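Local structure of YjeF-related protein (2R3B) at residues 61-66 / 114-119; 145-150 / 233-238; 202-207 / 253-258. The protein probably catalyses the ADP-dependent, magnesium-requiring dehydration of the S-form of hydrated NAD(P)H, as part of repairing this damaged cofactor. All coordinates share one frame; numbering follows the deposited sequence.

Contact 1. Residues 61-66 / 114-119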
loop_
_atom_site.group_PDB
_atom_site.type_symbol
_atom_site.label_atom_id
_atom_site.label_comp_id
_atom_site.label_asym_id
_atom_site.label_seq_id
_atom_site.Cartn_x
_atom_site.Cartn_y
_atom_site.Cartn_z
ATOM N N ILE B 61 6.232 -1.091 12.533
ATOM C CA ILE B 61 5.912 -1.555 11.187
ATOM C C ILE B 61 7.205 -1.750 10.406
ATOM O O ILE B 61 7.382 -2.737 9.664
ATOM C CB ILE B 61 4.932 -0.567 10.502
ATOM C CG1 ILE B 61 3.571 -0.651 11.220
ATOM C CG2 ILE B 61 4.764 -0.889 9.004
ATOM C CD1 ILE B 61 2.515 0.422 10.750
HETATM N N MSE B 62 8.141 -0.826 10.591
HETATM C CA MSE B 62 9.437 -0.949 9.911
HETATM C C MSE B 62 10.289 -2.120 10.441
HETATM O O MSE B 62 10.888 -2.866 9.656
HETATM C CB MSE B 62 10.178 0.409 9.963
HETATM C CG MSE B 62 9.503 1.443 9.075
HETATM SE SE MSE B 62 10.463 3.053 8.858
HETATM C CE MSE B 62 10.109 3.830 10.552
ATOM N N SER B 63 10.294 -2.336 11.759
ATOM C CA SER B 63 10.915 -3.525 12.293
ATOM C C SER B 63 10.305 -4.807 11.776
ATOM O O SER B 63 11.018 -5.790 11.537
ATOM C CB SER B 63 10.804 -3.548 13.814
ATOM O OG SER B 63 11.449 -2.446 14.381
ATOM N N THR B 64 8.976 -4.819 11.658
ATOM C CA THR B 64 8.258 -6.002 11.152
ATOM C C THR B 64 8.670 -6.325 9.733
ATOM O O THR B 64 8.960 -7.474 9.430
ATOM C CB THR B 64 6.745 -5.766 11.264
ATOM O OG1 THR B 64 6.443 -5.499 12.647
ATOM C CG2 THR B 64 5.945 -6.983 10.736
ATOM N N GLU B 65 8.722 -5.332 8.861
ATOM C CA GLU B 65 9.106 -5.572 7.468
ATOM C C GLU B 65 10.540 -6.159 7.400
ATOM O O GLU B 65 10.826 -7.057 6.606
ATOM C CB GLU B 65 8.991 -4.267 6.656
ATOM C CG GLU B 65 9.234 -4.475 5.156
ATOM C CD GLU B 65 8.635 -3.397 4.258
ATOM O OE1 GLU B 65 8.429 -2.261 4.763
ATOM O OE2 GLU B 65 8.384 -3.710 3.047
ATOM N N ALA B 66 11.435 -5.627 8.230
ATOM C CA ALA B 66 12.834 -6.096 8.300
ATOM C C ALA B 66 12.869 -7.557 8.749
ATOM O O ALA B 66 13.572 -8.398 8.169
ATOM C CB ALA B 66 13.641 -5.206 9.301
ATOM N N VAL B 114 12.606 -15.455 19.989
ATOM C CA VAL B 114 13.250 -14.119 20.007
ATOM C C VAL B 114 12.171 -13.094 20.285
ATOM O O VAL B 114 11.094 -13.137 19.681
ATOM C CB VAL B 114 13.916 -13.804 18.629
ATOM C CG1 VAL B 114 14.683 -12.439 18.677
ATOM C CG2 VAL B 114 14.840 -14.974 18.212
ATOM N N ILE B 115 12.456 -12.202 21.227
ATOM C CA ILE B 115 11.619 -11.076 21.563
ATOM C C ILE B 115 12.407 -9.792 21.319
ATOM O O ILE B 115 13.498 -9.626 21.868
ATOM C CB ILE B 115 11.267 -11.107 23.066
ATOM C CG1 ILE B 115 10.574 -12.437 23.430
ATOM C CG2 ILE B 115 10.457 -9.864 23.481
ATOM C CD1 ILE B 115 10.622 -12.683 24.924
ATOM N N LEU B 116 11.827 -8.878 20.537
ATOM C CA LEU B 116 12.321 -7.524 20.384
ATOM C C LEU B 116 11.316 -6.605 21.040
ATOM O O LEU B 116 10.101 -6.647 20.723
ATOM C CB LEU B 116 12.459 -7.152 18.901
ATOM C CG LEU B 116 12.659 -5.670 18.584
ATOM C CD1 LEU B 116 14.016 -5.171 19.159
ATOM C CD2 LEU B 116 12.571 -5.378 17.092
ATOM N N ILE B 117 11.798 -5.794 21.973
ATOM C CA ILE B 117 10.966 -4.789 22.601
ATOM C C ILE B 117 11.595 -3.401 22.485
ATOM O O ILE B 117 12.791 -3.206 22.777
ATOM C CB ILE B 117 10.633 -5.143 24.079
ATOM C CG1 ILE B 117 9.609 -4.126 24.655
ATOM C CG2 ILE B 117 11.927 -5.277 24.916
ATOM C CD1 ILE B 117 8.864 -4.642 25.901
ATOM N N GLY B 118 10.804 -2.446 21.993
ATOM C CA GLY B 118 11.208 -1.047 22.065
ATOM C C GLY B 118 10.943 -0.096 20.915
ATOM O O GLY B 118 10.756 1.100 21.175
ATOM N N PRO B 119 10.969 -0.574 19.645
ATOM C CA PRO B 119 10.700 0.364 18.534
ATOM C C PRO B 119 9.355 1.087 18.651
ATOM O O PRO B 119 8.325 0.457 18.708
ATOM C CB PRO B 119 10.720 -0.535 17.289
ATOM C CG PRO B 119 11.541 -1.703 17.673
ATOM C CD PRO B 119 11.265 -1.933 19.137
#
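Ser63 projects from helix 57-70 against the ring of Pro119, with its OG 3.4 Å from Pro119 CG and 3.6 Å from Pro119 CB. These are van der Waals distances to ring carbons, so the hydroxyl meets the proline as a neighbour in packing. Leu116 supplies the second approach: one methyl, CD2, lies 4.1 Å from Ser63 OG and also 4.1 Å from Ser63 CB, alongside the end of the serine. Together the three residues bury 84 Å², a small and entirely interior patch.

The polar need of Ser63 OG is met elsewhere. It hydrogen-bonds the carbonyl O of Asp235 and makes a weak bond to Ala59 O, one turn back in its own helix. Chi1 of -61° swings OG anti to the carbonyl carbon and beside the backbone N, a setting compatible with that backward bond. Pro119 is brought to the serine by the turn at the end of strand 114-117, where Gly118 takes phi 141°, a conformation in which a CB would press on the preceding carbonyl O. Leu116 also packs on Leu49 and Ile145 of the neighbouring strands. Helix 57-70 thus packs on the parallel part of the central sheet of the ribokinase-like alpha/beta fold, and Ser63 ties it to Asp235 of the predicted NADPHX site, to which Ala59 also belongs.

Contact 2. Residues 145-150 / 233-238. With EDO (1,2-ethanediol), chain L.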
loop_
_atom_site.group_PDB
_atom_site.type_symbol
_atom_site.label_atom_id
_atom_site.label_comp_id
_atom_site.label_asym_id
_atom_site.label_seq_id
_atom_site.Cartn_x
_atom_site.Cartn_y
_atom_site.Cartn_z
ATOM N N ILE B 145 15.882 -8.670 22.825
ATOM C CA ILE B 145 16.541 -7.462 22.313
ATOM C C ILE B 145 15.797 -6.261 22.868
ATOM O O ILE B 145 14.586 -6.148 22.704
ATOM C CB ILE B 145 16.527 -7.421 20.793
ATOM C CG1 ILE B 145 17.093 -8.725 20.222
ATOM C CG2 ILE B 145 17.276 -6.152 20.284
ATOM C CD1 ILE B 145 16.594 -8.998 18.804
ATOM N N ILE B 146 16.512 -5.397 23.574
ATOM C CA ILE B 146 15.935 -4.218 24.236
ATOM C C ILE B 146 16.493 -3.013 23.500
ATOM O O ILE B 146 17.691 -2.778 23.501
ATOM C CB ILE B 146 16.318 -4.182 25.717
ATOM C CG1 ILE B 146 15.819 -5.461 26.410
ATOM C CG2 ILE B 146 15.748 -2.916 26.427
ATOM C CD1 ILE B 146 16.215 -5.575 27.902
ATOM N N ASP B 147 15.595 -2.251 22.890
ATOM C CA ASP B 147 15.924 -1.232 21.907
ATOM C C ASP B 147 15.225 0.069 22.281
ATOM O O ASP B 147 14.197 0.067 22.953
ATOM C CB ASP B 147 15.437 -1.726 20.541
ATOM C CG ASP B 147 15.705 -0.753 19.416
ATOM O OD1 ASP B 147 16.886 -0.382 19.210
ATOM O OD2 ASP B 147 14.728 -0.354 18.726
ATOM N N GLY B 148 15.783 1.194 21.861
ATOM C CA GLY B 148 15.057 2.477 21.900
ATOM C C GLY B 148 14.615 2.891 23.287
ATOM O O GLY B 148 15.344 2.721 24.262
ATOM N N SER B 149 13.360 3.304 23.388
ATOM C CA SER B 149 12.799 3.711 24.666
ATOM C C SER B 149 12.714 2.609 25.710
ATOM O O SER B 149 12.616 2.917 26.902
ATOM C CB SER B 149 11.402 4.344 24.448
ATOM O OG SER B 149 10.427 3.369 24.112
ATOM N N ALA B 150 12.791 1.334 25.309
ATOM C CA ALA B 150 12.795 0.240 26.253
ATOM C C ALA B 150 14.136 0.260 27.034
ATOM O O ALA B 150 14.185 -0.127 28.196
ATOM C CB ALA B 150 12.555 -1.114 25.560
ATOM N N THR B 233 15.771 3.873 10.553
ATOM C CA THR B 233 16.997 3.077 10.327
ATOM C C THR B 233 17.271 2.148 11.490
ATOM O O THR B 233 17.588 0.990 11.299
ATOM C CB THR B 233 18.184 3.985 10.036
ATOM O OG1 THR B 233 17.921 4.665 8.803
ATOM C CG2 THR B 233 19.469 3.170 9.902
ATOM N N GLY B 234 17.121 2.636 12.712
ATOM C CA GLY B 234 17.350 1.818 13.871
ATOM C C GLY B 234 16.296 0.759 14.105
ATOM O O GLY B 234 16.607 -0.345 14.533
ATOM N N ASP B 235 15.039 1.099 13.839
ATOM C CA ASP B 235 13.935 0.133 13.896
ATOM C C ASP B 235 14.186 -1.014 12.918
ATOM O O ASP B 235 13.914 -2.178 13.208
ATOM C CB ASP B 235 12.624 0.810 13.506
ATOM C CG ASP B 235 12.330 2.042 14.374
ATOM O OD1 ASP B 235 12.629 1.999 15.591
ATOM O OD2 ASP B 235 11.833 3.051 13.823
ATOM N N THR B 236 14.655 -0.665 11.734
ATOM C CA THR B 236 15.010 -1.654 10.716
ATOM C C THR B 236 16.109 -2.603 11.173
ATOM O O THR B 236 15.971 -3.852 11.062
ATOM C CB THR B 236 15.329 -0.958 9.386
ATOM O OG1 THR B 236 14.148 -0.238 8.980
ATOM C CG2 THR B 236 15.690 -1.975 8.298
ATOM N N LEU B 237 17.195 -2.038 11.694
ATOM C CA LEU B 237 18.286 -2.858 12.208
ATOM C C LEU B 237 17.806 -3.832 13.277
ATOM O O LEU B 237 18.195 -4.999 13.272
ATOM C CB LEU B 237 19.374 -1.979 12.808
ATOM C CG LEU B 237 20.496 -2.728 13.510
ATOM C CD1 LEU B 237 21.232 -3.752 12.579
ATOM C CD2 LEU B 237 21.454 -1.723 14.140
ATOM N N ALA B 238 16.986 -3.344 14.204
ATOM C CA ALA B 238 16.503 -4.168 15.315
ATOM C C ALA B 238 15.743 -5.357 14.773
ATOM O O ALA B 238 15.898 -6.481 15.270
ATOM C CB ALA B 238 15.629 -3.339 16.272
HETATM C C1 EDO L . 9.106 6.816 13.526
HETATM O O1 EDO L . 8.377 6.362 14.677
HETATM C C2 EDO L . 10.110 5.737 13.135
HETATM O O2 EDO L . 11.049 5.489 14.207
HETATM O O HOH W 1 18.146 -0.255 16.775
#
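Ile145 opens the contact from strand 143-147: its CD1 lies 4.4 Å from Ala238 O, a loose van der Waals approach of a methyl to a backbone carbonyl. Two residues on, Asp147 carries most of the contact. Its CG stands anti to the backbone N (chi1 180°), which sends the carboxylate across to helix 233-247, where OD2 lies 4.0 Å from Ala238 CB. Asp147 CA and Ala238 CA, 7.2 Å apart, are the nearest CA pair of the two segments.

The two carboxylate oxygens of Asp147 have different surroundings. OD1 is gripped twice, by a hydrogen bond with Thr170 OG1 and by a water that donates to it at 2.7 Å; the same water donates to Gly234 O, also at 2.7 Å, and so bridges strand and helix. OD2 instead faces Asp235 OD1 at 4.4 Å, with no direct bond between the two acids. Asp235 OD2 accepts a 2.6 Å hydrogen bond from O2 of 1,2-ethanediol, probably a crystallisation additive.

Beyond the acid, Gly148 takes a positive phi (60°) at the N-cap position, and helix 149-156 begins with Ser149, whose OG bonds Gly122 O. The strand and helix segments run antiparallel (177°) with axes 10.3 Å apart. Gly232, Thr233, Gly234 and Asp235 form the GXGD sequence characteristic of ribokinase-like enzymes, consistent with the predicted AMP site at Gly234 and NADPHX site at Asp235.

Contact 3. Residues 202-207 / 253-258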
loop_
_atom_site.group_PDB
_atom_site.type_symbol
_atom_site.label_atom_id
_atom_site.label_comp_id
_atom_site.label_asym_id
_atom_site.label_seq_id
_atom_site.Cartn_x
_atom_site.Cartn_y
_atom_site.Cartn_z
ATOM N N THR B 202 24.914 -8.454 25.720
ATOM C CA THR B 202 25.550 -7.932 24.526
ATOM C C THR B 202 25.128 -6.492 24.361
ATOM O O THR B 202 23.946 -6.143 24.547
ATOM C CB THR B 202 25.136 -8.730 23.297
ATOM O OG1 THR B 202 25.549 -10.096 23.454
ATOM C CG2 THR B 202 25.755 -8.156 22.029
ATOM N N ILE B 203 26.082 -5.636 24.020
ATOM C CA ILE B 203 25.792 -4.238 23.751
ATOM C C ILE B 203 26.135 -3.917 22.302
ATOM O O ILE B 203 27.290 -3.955 21.916
ATOM C CB ILE B 203 26.554 -3.248 24.682
ATOM C CG1 ILE B 203 26.461 -3.684 26.162
ATOM C CG2 ILE B 203 26.100 -1.795 24.409
ATOM C CD1 ILE B 203 25.035 -3.737 26.716
ATOM N N VAL B 204 25.115 -3.598 21.495
ATOM C CA VAL B 204 25.317 -3.115 20.137
ATOM C C VAL B 204 25.291 -1.597 20.225
ATOM O O VAL B 204 24.221 -0.979 20.322
ATOM C CB VAL B 204 24.230 -3.620 19.164
ATOM C CG1 VAL B 204 24.490 -3.131 17.752
ATOM C CG2 VAL B 204 24.116 -5.137 19.211
ATOM N N LEU B 205 26.480 -0.988 20.270
ATOM C CA LEU B 205 26.585 0.439 20.529
ATOM C C LEU B 205 26.589 1.131 19.191
ATOM O O LEU B 205 27.595 1.158 18.475
ATOM C CB LEU B 205 27.833 0.769 21.364
ATOM C CG LEU B 205 28.075 2.248 21.672
ATOM C CD1 LEU B 205 26.829 2.880 22.336
ATOM C CD2 LEU B 205 29.347 2.402 22.537
ATOM N N LYS B 206 25.433 1.687 18.832
ATOM C CA LYS B 206 25.222 2.175 17.477
ATOM C C LYS B 206 25.899 3.506 17.281
ATOM O O LYS B 206 25.851 4.355 18.168
ATOM C CB LYS B 206 23.740 2.357 17.194
ATOM C CG LYS B 206 22.981 1.043 17.264
ATOM C CD LYS B 206 21.570 1.168 16.752
ATOM C CE LYS B 206 20.751 2.153 17.533
ATOM N NZ LYS B 206 19.388 2.145 16.952
ATOM N N SER B 207 26.505 3.684 16.110
ATOM C CA SER B 207 27.145 4.965 15.754
ATOM C C SER B 207 27.448 4.967 14.273
ATOM O O SER B 207 26.959 4.107 13.551
ATOM C CB SER B 207 28.424 5.170 16.559
ATOM O OG SER B 207 29.459 4.281 16.134
ATOM N N GLU B 253 28.318 -13.677 16.814
ATOM C CA GLU B 253 28.654 -13.469 15.415
ATOM C C GLU B 253 27.390 -13.219 14.576
ATOM O O GLU B 253 27.403 -12.476 13.588
ATOM C CB GLU B 253 29.376 -14.676 14.840
ATOM C CG GLU B 253 30.884 -14.733 15.192
ATOM C CD GLU B 253 31.210 -15.243 16.602
ATOM O OE1 GLU B 253 30.320 -15.725 17.351
ATOM O OE2 GLU B 253 32.408 -15.160 16.957
ATOM N N THR B 254 26.299 -13.865 14.975
ATOM C CA THR B 254 25.024 -13.712 14.271
ATOM C C THR B 254 24.544 -12.276 14.343
ATOM O O THR B 254 24.064 -11.756 13.369
ATOM C CB THR B 254 23.991 -14.713 14.815
ATOM O OG1 THR B 254 24.400 -16.041 14.426
ATOM C CG2 THR B 254 22.589 -14.435 14.267
ATOM N N ILE B 255 24.692 -11.652 15.501
ATOM C CA ILE B 255 24.306 -10.267 15.710
ATOM C C ILE B 255 25.206 -9.364 14.868
ATOM O O ILE B 255 24.736 -8.452 14.224
ATOM C CB ILE B 255 24.359 -9.887 17.222
ATOM C CG1 ILE B 255 23.422 -10.766 18.053
ATOM C CG2 ILE B 255 23.977 -8.397 17.430
ATOM C CD1 ILE B 255 23.569 -10.616 19.536
ATOM N N ALA B 256 26.522 -9.623 14.869
ATOM C CA ALA B 256 27.438 -8.890 14.033
ATOM C C ALA B 256 27.094 -8.980 12.544
ATOM O O ALA B 256 27.235 -8.011 11.800
ATOM C CB ALA B 256 28.880 -9.378 14.290
ATOM N N GLY B 257 26.663 -10.153 12.089
ATOM C CA GLY B 257 26.241 -10.339 10.698
ATOM C C GLY B 257 25.055 -9.452 10.309
ATOM O O GLY B 257 25.024 -8.879 9.214
ATOM N N ALA B 258 24.059 -9.403 11.180
ATOM C CA ALA B 258 22.915 -8.504 11.043
ATOM C C ALA B 258 23.332 -7.035 10.923
ATOM O O ALA B 258 22.879 -6.304 10.031
ATOM C CB ALA B 258 21.922 -8.718 12.256
#
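Thr202 and Ile255 reach toward each other tip to tip, methyl against methyl, with Thr202 CG2 and Ile255 CD1 4.1 Å apart. Val204 meets the same isoleucine differently: the two side chains cross obliquely, and Val204 CG2 rests 3.7 Å from Ile255 CG2. One residue of the helix therefore serves two strand residues through separate branches. Its torsions account for this division: CG1 lies anti to the carbonyl carbon (chi1 -60°) and the chain continues extended to CD1 (chi2 171°), carrying the long arm to Thr202, while CG2 is left for Val204.

Thr202 and Val204 are two residues apart on the strand, so both CB atoms point to the helix. No hydrogen bond joins the segments, and the purely apolar match buries 100 Å². The nearest CA pair, Val204 CA and Ile255 CA, is 8.5 Å apart, bridged by the branched side chains.

Strand 202-205 is hydrogen-bonded between strands 167-170 and 211-213; Ile255 also touches Val168, and Val204 touches Val168 and Thr170. On the helix 252-269 side, Ala258 packs against Ile240 and Ile241 and Thr254 against Phe244, placing this helix beside helix 233-247 on the same side of the sheet.

Overall arrangement
All three contacts set a helix against one mixed sheet, and their touching residues are buried, apart from the partly exposed Asp235 of contact 2. Contacts 1 and 2 are close neighbours, with centres about 7 Å apart, and use the adjacent strands 114-117 and 143-147; Ile115 O and Ile145 N are 2.7 Å apart there. Contact 3 lies about 12 Å from contact 2, centre to centre, and is joined to it by consecutive helices 233-247 and 252-269, with Lys206 packing on Gly234 and Leu237. Chemistry follows place: contact 1 mixes a hydroxyl with apolar groups, contact 2 pairs acids and a bridging water beside the predicted AMP and NADPHX residues, and contact 3 is methyl packing.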